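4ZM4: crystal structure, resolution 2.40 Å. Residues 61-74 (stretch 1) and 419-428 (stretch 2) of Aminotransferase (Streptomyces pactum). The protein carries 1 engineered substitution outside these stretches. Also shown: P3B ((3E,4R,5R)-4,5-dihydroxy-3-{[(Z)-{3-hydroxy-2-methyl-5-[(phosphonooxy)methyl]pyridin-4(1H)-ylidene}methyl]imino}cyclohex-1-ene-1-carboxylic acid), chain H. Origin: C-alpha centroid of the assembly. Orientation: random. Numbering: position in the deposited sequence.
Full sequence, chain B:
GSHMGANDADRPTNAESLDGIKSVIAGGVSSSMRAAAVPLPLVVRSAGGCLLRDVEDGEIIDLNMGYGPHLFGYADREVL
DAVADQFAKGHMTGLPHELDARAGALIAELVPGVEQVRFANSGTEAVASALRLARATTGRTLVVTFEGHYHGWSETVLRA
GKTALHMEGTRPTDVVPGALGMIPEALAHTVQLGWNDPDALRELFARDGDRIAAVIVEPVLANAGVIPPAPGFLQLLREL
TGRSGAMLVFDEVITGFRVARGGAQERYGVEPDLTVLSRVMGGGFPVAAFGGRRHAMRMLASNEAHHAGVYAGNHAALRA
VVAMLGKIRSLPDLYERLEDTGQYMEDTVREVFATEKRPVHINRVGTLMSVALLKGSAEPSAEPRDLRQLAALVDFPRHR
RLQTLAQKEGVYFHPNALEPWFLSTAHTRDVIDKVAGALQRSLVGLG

Stretch 1 61-74: IDLNMGYGPHLFGY
Stretch 2 (419-428) EPWFLSTAHT

Stretch 1 ends a strand at Asp-62 and continues as loop or turn; stretch 2 holds a short strand, Trp-421 to Phe-422, flanked by loop. The two run alongside each other in the same sense: Asn-64 lies nearest Trp-421 (CA to CA 4.9 Å), Leu-71 nearest Ser-424 (4.7 Å), Phe-72 nearest Thr-425 (4.9 Å) and Gly-73 nearest Ala-426 (5.4 Å). Between the first two pairs stretch 1 spends seven residues and stretch 2 three, the excess being taken up in a loop with positive phi at Met-65 (56/37), Gly-66 (67/28), Tyr-67 (72/34) and Gly-68 (122/-24). Within it Tyr-67 N donates to Asn-64 O (3.2 Å). Phe-422 (-123/88) and Ser-424 (-145/171) are extended; a type I turn then runs from Ser-424 to His-427, with His-427 N bonded to Ser-424 O (3.0 Å).

Two backbone hydrogen bonds tie the stretches, Phe-422 N to Leu-63 O (2.9 Å) and Thr-425 N to Leu-71 O (3.0 Å). A third bond uses a side chain: His-427 (chi1 -70°, chi2 87°) gives NE2 to Asp-62 O at 2.8 Å, in its ring plane. At the other ring nitrogen, ND1 lies 3.0 Å from Ser-424 OG in a hydrogen bond that either could donate; OG also accepts from Ala-426 N (3.0 Å), so Ser-424 (chi1 p) braces the turn while its CB packs 3.3 Å from His-70 O.

Asp-62 (chi1 t) organises the start of the loop: OD1 accepts from Asn-64 N (2.9 Å) and Met-65 N (3.0 Å), and OD2 from Tyr-74 OH (2.5 Å). His-70 (chi1 m) ties back through ND1 to Met-65 O (3.0 Å).

Leu-63 (m, t) sets CD1 over the face of Trp-421 (chi1 m, chi2 7°), 3.5 Å from the centroid of the six-membered ring and 5° off its normal, while CD2 reaches Leu-423 CD2 at 4.4 Å. Met-65 (m, m, m) folds over stretch 2, CG 3.3 Å from Phe-422 O and 3.7 Å from His-427 CE1; its SD stands at the edge of the imidazole, 4.8 Å from the centroid. Phe-422 (chi1 -68°, chi2 93°) points toward stretch 1 and lays one ring face against the loop, with Tyr-67 C and Gly-68 CA over it, Gly-68 CA 3.9 Å from the ring centroid. A CB on Gly-68 would lie 3.5 Å from Phe-422 CE2 and be jammed against the preceding carbonyl. At Gly-73 (91/175) a CB would come within 3.1 Å of Ala-426 CB. Thr-425 (chi1 p) places OG1 near the plane of the Phe-72 ring, 3.7 Å from CD1.

Waters 1 and 2 each bridge Asn-64 OD1 (2.7 and 3.0 Å) and Pro-420 O (3.0 and 3.1 Å), spanning a direct OD1 to O separation of 3.9 Å. Beside the contact, Tyr-67 (chi1 m) turns a ring face to P3B CAN, with CD1 3.2 Å from P3B OAF.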

ATOM      1  N   ILE B  61       9.409 -17.285  21.081  1.00 22.24           N
ATOM      2  CA  ILE B  61       9.337 -18.002  19.832  1.00 21.19           C
ATOM      3  C   ILE B  61       8.047 -17.632  19.140  1.00 20.94           C
ATOM      4  O   ILE B  61       6.964 -17.806  19.697  1.00 22.98           O
ATOM      5  CB  ILE B  61       9.387 -19.520  20.051  1.00 22.27           C
ATOM      6  CG1 ILE B  61      10.758 -19.930  20.607  1.00 23.84           C
ATOM      7  CG2 ILE B  61       9.163 -20.257  18.740  1.00 21.69           C
ATOM      8  CD1 ILE B  61      10.760 -21.315  21.238  1.00 23.97           C
ATOM      9  N   ASP B  62       8.164 -17.097  17.927  1.00 20.96           N
ATOM     10  CA  ASP B  62       7.030 -16.599  17.162  1.00 19.43           C
ATOM     11  C   ASP B  62       6.533 -17.642  16.188  1.00 20.50           C
ATOM     12  O   ASP B  62       7.291 -18.087  15.321  1.00 21.69           O
ATOM     13  CB  ASP B  62       7.464 -15.345  16.413  1.00 20.15           C
ATOM     14  CG  ASP B  62       6.276 -14.461  15.960  1.00 19.58           C
ATOM     15  OD1 ASP B  62       5.148 -14.944  15.950  1.00 20.17           O
ATOM     16  OD2 ASP B  62       6.502 -13.290  15.629  1.00 17.97           O
ATOM     17  N   LEU B  63       5.272 -18.077  16.336  1.00 20.26           N
ATOM     18  CA  LEU B  63       4.667 -19.013  15.376  1.00 19.31           C
ATOM     19  C   LEU B  63       3.828 -18.266  14.329  1.00 19.16           C
ATOM     20  O   LEU B  63       3.416 -18.851  13.328  1.00 17.53           O
ATOM     21  CB  LEU B  63       3.807 -20.048  16.091  1.00 19.48           C
ATOM     22  CG  LEU B  63       4.521 -20.910  17.117  1.00 19.42           C
ATOM     23  CD1 LEU B  63       3.537 -21.865  17.732  1.00 19.80           C
ATOM     24  CD2 LEU B  63       5.703 -21.667  16.522  1.00 20.05           C
ATOM     25  N   ASN B  64       3.599 -16.974  14.566  1.00 17.88           N
ATOM     26  CA  ASN B  64       2.830 -16.125  13.662  1.00 17.86           C
ATOM     27  C   ASN B  64       3.702 -15.487  12.566  1.00 17.68           C
ATOM     28  O   ASN B  64       3.273 -15.351  11.442  1.00 15.91           O
ATOM     29  CB  ASN B  64       2.157 -15.033  14.493  1.00 18.62           C
ATOM     30  CG  ASN B  64       1.172 -14.214  13.695  1.00 18.59           C
ATOM     31  OD1 ASN B  64       0.174 -14.730  13.198  1.00 18.04           O
ATOM     32  ND2 ASN B  64       1.438 -12.910  13.585  1.00 18.87           N
ATOM     33  N   MET B  65       4.902 -15.053  12.930  1.00 18.45           N
ATOM     34  CA  MET B  65       5.892 -14.559  11.975  1.00 19.54           C
ATOM     35  C   MET B  65       5.458 -13.406  11.074  1.00 19.26           C
ATOM     36  O   MET B  65       5.853 -13.336   9.885  1.00 18.86           O
ATOM     37  CB  MET B  65       6.405 -15.735  11.117  1.00 20.90           C
ATOM     38  CG  MET B  65       7.121 -16.809  11.931  1.00 22.08           C
ATOM     39  SD  MET B  65       8.576 -16.258  12.848  1.00 21.54           S
ATOM     40  CE  MET B  65       9.614 -15.601  11.543  1.00 22.39           C
ATOM     41  N   GLY B  66       4.668 -12.488  11.623  1.00 18.78           N
ATOM     42  CA  GLY B  66       4.286 -11.300  10.868  1.00 19.15           C
ATOM     43  C   GLY B  66       3.409 -11.575   9.695  1.00 19.03           C
ATOM     44  O   GLY B  66       3.413 -10.845   8.700  1.00 21.31           O
ATOM     45  N   TYR B  67       2.659 -12.641   9.798  1.00 20.25           N
ATOM     46  CA  TYR B  67       1.554 -12.927   8.891  1.00 21.59           C
ATOM     47  C   TYR B  67       1.930 -13.356   7.441  1.00 20.89           C
ATOM     48  O   TYR B  67       1.166 -13.094   6.503  1.00 20.18           O
ATOM     49  CB  TYR B  67       0.549 -11.759   8.910  1.00 22.04           C
ATOM     50  CG  TYR B  67      -0.031 -11.451  10.272  1.00 23.22           C
ATOM     51  CD1 TYR B  67      -1.158 -12.108  10.747  1.00 24.48           C
ATOM     52  CD2 TYR B  67       0.525 -10.484  11.073  1.00 24.77           C
ATOM     53  CE1 TYR B  67      -1.720 -11.792  11.981  1.00 24.60           C
ATOM     54  CE2 TYR B  67      -0.036 -10.157  12.305  1.00 24.31           C
ATOM     55  CZ  TYR B  67      -1.149 -10.814  12.766  1.00 22.65           C
ATOM     56  OH  TYR B  67      -1.675 -10.502  14.014  1.00 21.50           O
ATOM     57  N   GLY B  68       3.043 -14.074   7.272  1.00 21.68           N
ATOM     58  CA  GLY B  68       3.317 -14.799   6.016  1.00 21.96           C
ATOM     59  C   GLY B  68       4.574 -14.534   5.184  1.00 21.12           C
ATOM     60  O   GLY B  68       4.963 -15.391   4.396  1.00 20.33           O
ATOM     61  N   PRO B  69       5.193 -13.354   5.307  1.00 22.52           N
ATOM     62  CA  PRO B  69       6.329 -13.027   4.407  1.00 23.39           C
ATOM     63  C   PRO B  69       7.640 -13.766   4.666  1.00 23.44           C
ATOM     64  O   PRO B  69       8.432 -13.905   3.743  1.00 24.54           O
ATOM     65  CB  PRO B  69       6.579 -11.526   4.634  1.00 23.48           C
ATOM     66  CG  PRO B  69       5.500 -11.049   5.522  1.00 23.90           C
ATOM     67  CD  PRO B  69       4.877 -12.240   6.209  1.00 22.99           C
ATOM     68  N   HIS B  70       7.837 -14.271   5.881  1.00 23.06           N
ATOM     69  CA  HIS B  70       9.151 -14.696   6.340  1.00 21.27           C
ATOM     70  C   HIS B  70       9.332 -16.185   6.245  1.00 20.72           C
ATOM     71  O   HIS B  70       9.251 -16.918   7.227  1.00 22.58           O
ATOM     72  CB  HIS B  70       9.363 -14.173   7.756  1.00 20.75           C
ATOM     73  CG  HIS B  70       9.250 -12.685   7.844  1.00 19.95           C
ATOM     74  ND1 HIS B  70       8.173 -12.045   8.442  1.00 19.56           N
ATOM     75  CD2 HIS B  70      10.045 -11.710   7.360  1.00 19.07           C
ATOM     76  CE1 HIS B  70       8.316 -10.739   8.317  1.00 19.02           C
ATOM     77  NE2 HIS B  70       9.445 -10.507   7.677  1.00 20.35           N
ATOM     78  N   LEU B  71       9.632 -16.629   5.047  1.00 22.39           N
ATOM     79  CA  LEU B  71       9.857 -18.032   4.761  1.00 22.85           C
ATOM     80  C   LEU B  71      11.150 -18.538   5.415  1.00 24.93           C
ATOM     81  O   LEU B  71      11.258 -19.721   5.795  1.00 27.11           O
ATOM     82  CB  LEU B  71       9.910 -18.215   3.265  1.00 22.80           C
ATOM     83  CG  LEU B  71       9.598 -19.581   2.710  1.00 24.55           C
ATOM     84  CD1 LEU B  71       8.156 -19.950   2.961  1.00 25.18           C
ATOM     85  CD2 LEU B  71       9.884 -19.604   1.210  1.00 24.11           C
ATOM     86  N   PHE B  72      12.115 -17.646   5.550  1.00 24.68           N
ATOM     87  CA  PHE B  72      13.415 -17.961   6.131  1.00 25.57           C
ATOM     88  C   PHE B  72      13.619 -17.329   7.512  1.00 25.41           C
ATOM     89  O   PHE B  72      14.731 -17.286   8.019  1.00 27.57           O
ATOM     90  CB  PHE B  72      14.524 -17.463   5.188  1.00 26.22           C
ATOM     91  CG  PHE B  72      14.423 -18.007   3.787  1.00 28.82           C
ATOM     92  CD1 PHE B  72      14.710 -19.355   3.527  1.00 29.05           C
ATOM     93  CD2 PHE B  72      14.039 -17.189   2.723  1.00 28.39           C
ATOM     94  CE1 PHE B  72      14.622 -19.861   2.242  1.00 27.66           C
ATOM     95  CE2 PHE B  72      13.952 -17.704   1.433  1.00 28.21           C
ATOM     96  CZ  PHE B  72      14.241 -19.036   1.189  1.00 26.16           C
ATOM     97  N   GLY B  73      12.574 -16.777   8.103  1.00 24.56           N
ATOM     98  CA  GLY B  73      12.703 -16.118   9.406  1.00 21.13           C
ATOM     99  C   GLY B  73      13.003 -14.660   9.313  1.00 20.01           C
ATOM    100  O   GLY B  73      13.166 -14.102   8.236  1.00 21.11           O
ATOM    101  N   TYR B  74      13.031 -14.015  10.470  1.00 21.29           N
ATOM    102  CA  TYR B  74      13.226 -12.592  10.580  1.00 21.72           C
ATOM    103  C   TYR B  74      14.686 -12.225  10.335  1.00 23.59           C
ATOM    104  O   TYR B  74      15.577 -13.058  10.543  1.00 24.32           O
ATOM    105  CB  TYR B  74      12.861 -12.128  11.976  1.00 21.73           C
ATOM    106  CG  TYR B  74      11.394 -12.193  12.348  1.00 23.13           C
ATOM    107  CD1 TYR B  74      10.420 -11.645  11.535  1.00 21.63           C
ATOM    108  CD2 TYR B  74      10.995 -12.719  13.586  1.00 22.46           C
ATOM    109  CE1 TYR B  74       9.090 -11.699  11.901  1.00 21.23           C
ATOM    110  CE2 TYR B  74       9.662 -12.753  13.954  1.00 22.65           C
ATOM    111  CZ  TYR B  74       8.718 -12.239  13.109  1.00 22.05           C
ATOM    112  OH  TYR B  74       7.397 -12.249  13.483  1.00 23.65           O
ATOM    113  N   GLU B 419      -6.889 -18.041  12.939  1.00 19.52           N
ATOM    114  CA  GLU B 419      -5.735 -17.391  12.340  1.00 21.80           C
ATOM    115  C   GLU B 419      -4.537 -18.353  12.270  1.00 21.18           C
ATOM    116  O   GLU B 419      -4.111 -18.894  13.274  1.00 19.68           O
ATOM    117  CB  GLU B 419      -5.359 -16.152  13.130  1.00 25.63           C
ATOM    118  CG  GLU B 419      -6.400 -15.041  13.042  1.00 28.22           C
ATOM    119  CD  GLU B 419      -6.478 -14.418  11.674  1.00 29.56           C
ATOM    120  OE1 GLU B 419      -5.577 -14.636  10.836  1.00 33.57           O
ATOM    121  OE2 GLU B 419      -7.469 -13.716  11.410  1.00 38.45           O
ATOM    122  N   PRO B 420      -3.980 -18.550  11.074  1.00 21.32           N
ATOM    123  CA  PRO B 420      -2.963 -19.579  10.920  1.00 21.52           C
ATOM    124  C   PRO B 420      -1.598 -19.256  11.571  1.00 21.05           C
ATOM    125  O   PRO B 420      -1.315 -18.098  11.891  1.00 21.81           O
ATOM    126  CB  PRO B 420      -2.837 -19.697   9.398  1.00 21.44           C
ATOM    127  CG  PRO B 420      -3.194 -18.348   8.880  1.00 21.91           C
ATOM    128  CD  PRO B 420      -4.233 -17.813   9.816  1.00 21.57           C
ATOM    129  N   TRP B 421      -0.812 -20.309  11.816  1.00 19.91           N
ATOM    130  CA  TRP B 421       0.635 -20.234  12.078  1.00 19.95           C
ATOM    131  C   TRP B 421       1.376 -20.226  10.739  1.00 21.43           C
ATOM    132  O   TRP B 421       0.982 -20.931   9.783  1.00 23.23           O
ATOM    133  CB  TRP B 421       1.098 -21.507  12.821  1.00 19.98           C
ATOM    134  CG  TRP B 421       0.495 -21.761  14.186  1.00 19.44           C
ATOM    135  CD1 TRP B 421      -0.506 -21.070  14.794  1.00 20.28           C
ATOM    136  CD2 TRP B 421       0.846 -22.823  15.083  1.00 20.72           C
ATOM    137  NE1 TRP B 421      -0.787 -21.628  16.011  1.00 19.83           N
ATOM    138  CE2 TRP B 421       0.043 -22.694  16.218  1.00 21.14           C
ATOM    139  CE3 TRP B 421       1.779 -23.868  15.035  1.00 20.69           C
ATOM    140  CZ2 TRP B 421       0.137 -23.580  17.299  1.00 22.02           C
ATOM    141  CZ3 TRP B 421       1.860 -24.737  16.088  1.00 20.93           C
ATOM    142  CH2 TRP B 421       1.065 -24.585  17.214  1.00 21.95           C
ATOM    143  N   PHE B 422       2.483 -19.505  10.680  1.00 21.93           N
ATOM    144  CA  PHE B 422       3.318 -19.408   9.475  1.00 21.41           C
ATOM    145  C   PHE B 422       4.753 -19.851   9.761  1.00 22.01           C
ATOM    146  O   PHE B 422       5.627 -19.033  10.076  1.00 21.04           O
ATOM    147  CB  PHE B 422       3.340 -17.961   8.983  1.00 21.49           C
ATOM    148  CG  PHE B 422       2.020 -17.487   8.464  1.00 21.97           C
ATOM    149  CD1 PHE B 422       1.136 -16.836   9.285  1.00 20.93           C
ATOM    150  CD2 PHE B 422       1.665 -17.683   7.134  1.00 21.41           C
ATOM    151  CE1 PHE B 422      -0.053 -16.349   8.787  1.00 21.65           C
ATOM    152  CE2 PHE B 422       0.464 -17.216   6.657  1.00 19.72           C
ATOM    153  CZ  PHE B 422      -0.398 -16.550   7.480  1.00 19.21           C
ATOM    154  N   LEU B 423       5.022 -21.151   9.629  1.00 24.24           N
ATOM    155  CA  LEU B 423       6.378 -21.679   9.957  1.00 23.11           C
ATOM    156  C   LEU B 423       7.431 -21.250   8.918  1.00 22.53           C
ATOM    157  O   LEU B 423       7.097 -20.820   7.815  1.00 23.41           O
ATOM    158  CB  LEU B 423       6.355 -23.196  10.137  1.00 23.36           C
ATOM    159  CG  LEU B 423       5.235 -23.763  11.020  1.00 23.09           C
ATOM    160  CD1 LEU B 423       5.383 -25.264  11.151  1.00 24.66           C
ATOM    161  CD2 LEU B 423       5.210 -23.128  12.403  1.00 22.07           C
ATOM    162  N   SER B 424       8.689 -21.375   9.302  1.00 23.54           N
ATOM    163  CA  SER B 424       9.817 -20.876   8.535  1.00 23.64           C
ATOM    164  C   SER B 424      10.978 -21.826   8.705  1.00 23.17           C
ATOM    165  O   SER B 424      10.918 -22.744   9.522  1.00 23.00           O
ATOM    166  CB  SER B 424      10.234 -19.505   9.036  1.00 24.51           C
ATOM    167  OG  SER B 424      11.032 -19.620  10.201  1.00 25.09           O
ATOM    168  N   THR B 425      12.036 -21.625   7.930  1.00 23.46           N
ATOM    169  CA  THR B 425      13.204 -22.517   8.014  1.00 23.52           C
ATOM    170  C   THR B 425      13.917 -22.299   9.318  1.00 24.85           C
ATOM    171  O   THR B 425      14.740 -23.131   9.720  1.00 27.95           O
ATOM    172  CB  THR B 425      14.184 -22.287   6.854  1.00 22.13           C
ATOM    173  OG1 THR B 425      14.574 -20.922   6.843  1.00 22.35           O
ATOM    174  CG2 THR B 425      13.523 -22.622   5.518  1.00 20.33           C
ATOM    175  N   ALA B 426      13.601 -21.205  10.011  1.00 24.23           N
ATOM    176  CA  ALA B 426      14.177 -20.954  11.343  1.00 24.09           C
ATOM    177  C   ALA B 426      13.488 -21.747  12.444  1.00 24.38           C
ATOM    178  O   ALA B 426      13.990 -21.804  13.576  1.00 24.77           O
ATOM    179  CB  ALA B 426      14.136 -19.478  11.681  1.00 23.44           C
ATOM    180  N   HIS B 427      12.346 -22.350  12.134  1.00 24.25           N
ATOM    181  CA  HIS B 427      11.680 -23.252  13.081  1.00 23.27           C
ATOM    182  C   HIS B 427      12.282 -24.666  12.944  1.00 23.10           C
ATOM    183  O   HIS B 427      11.699 -25.543  12.335  1.00 21.60           O
ATOM    184  CB  HIS B 427      10.190 -23.280  12.849  1.00 23.21           C
ATOM    185  CG  HIS B 427       9.507 -22.001  13.223  1.00 24.95           C
ATOM    186  ND1 HIS B 427       9.378 -20.943  12.353  1.00 24.43           N
ATOM    187  CD2 HIS B 427       8.905 -21.616  14.372  1.00 24.40           C
ATOM    188  CE1 HIS B 427       8.729 -19.960  12.951  1.00 24.63           C
ATOM    189  NE2 HIS B 427       8.445 -20.338  14.178  1.00 25.10           N
ATOM    190  N   THR B 428      13.484 -24.827  13.499  1.00 23.48           N
ATOM    191  CA  THR B 428      14.264 -26.083  13.442  1.00 24.51           C
ATOM    192  C   THR B 428      13.617 -27.099  14.368  1.00 25.29           C
ATOM    193  O   THR B 428      12.664 -26.774  15.072  1.00 24.30           O
ATOM    194  CB  THR B 428      15.697 -25.853  13.949  1.00 22.04           C
ATOM    195  OG1 THR B 428      15.637 -25.439  15.307  1.00 19.32           O
ATOM    196  CG2 THR B 428      16.417 -24.773  13.149  1.00 22.75           C
TER
HETATM  197  OAH P3B H 501      -3.547  -5.326   2.261  1.00 14.68           O
HETATM  198  PBA P3B H 501      -2.501  -6.460   2.625  1.00 15.23           P
HETATM  199  OAI P3B H 501      -2.606  -6.572   4.116  1.00 14.22           O
HETATM  200  OAC P3B H 501      -1.073  -6.131   2.219  1.00 16.44           O
HETATM  201  OAQ P3B H 501      -3.172  -7.789   1.863  1.00 14.93           O
HETATM  202  CAM P3B H 501      -4.615  -8.039   1.835  1.00 14.96           C
HETATM  203  CAV P3B H 501      -4.777  -9.396   1.696  1.00 15.18           C
HETATM  204  CAL P3B H 501      -5.118  -9.866   0.436  1.00 13.73           C
HETATM  205  NAP P3B H 501      -5.243 -11.238   0.258  1.00 13.84           N
HETATM  206  CAU P3B H 501      -5.021 -12.116   1.294  1.00 13.30           C
HETATM  207  CAA P3B H 501      -5.177 -13.465   1.120  1.00 13.01           C
HETATM  208  CAW P3B H 501      -4.732 -11.663   2.504  1.00 13.23           C
HETATM  209  OAE P3B H 501      -4.529 -12.578   3.478  1.00 13.91           O
HETATM  210  CAX P3B H 501      -4.559 -10.303   2.769  1.00 16.63           C
HETATM  211  CAJ P3B H 501      -4.250  -9.847   4.099  1.00 20.22           C
HETATM  212  NAO P3B H 501      -4.270 -10.699   5.179  1.00 24.96           N
HETATM  213  CAT P3B H 501      -4.094 -10.258   6.466  1.00 33.34           C
HETATM  214  CAK P3B H 501      -4.053  -8.898   6.881  1.00 33.36           C
HETATM  215  CAS P3B H 501      -3.954  -8.486   8.205  1.00 31.90           C
HETATM  216  CAR P3B H 501      -3.857  -7.128   8.563  1.00 30.86           C
HETATM  217  OAD P3B H 501      -3.663  -6.762   9.733  1.00 31.04           O
HETATM  218  OAB P3B H 501      -4.035  -6.235   7.772  1.00 28.77           O
HETATM  219  CAN P3B H 501      -3.660  -9.353   9.183  1.00 34.43           C
HETATM  220  CAY P3B H 501      -3.539 -10.849   8.850  1.00 35.22           C
HETATM  221  OAF P3B H 501      -4.192 -11.470   9.974  1.00 40.25           O
HETATM  222  CAZ P3B H 501      -4.123 -11.305   7.452  1.00 35.14           C
HETATM  223  OAG P3B H 501      -3.645 -12.596   6.923  1.00 31.64           O
HETATM  224  O   HOH W   1      -2.125 -15.191  11.807  1.00 25.50           O
HETATM  225  O   HOH W   2      -0.468 -17.214  14.709  1.00 27.24           O
HETATM  226  O   HOH W   3       6.806 -17.717   8.063  1.00 17.09           O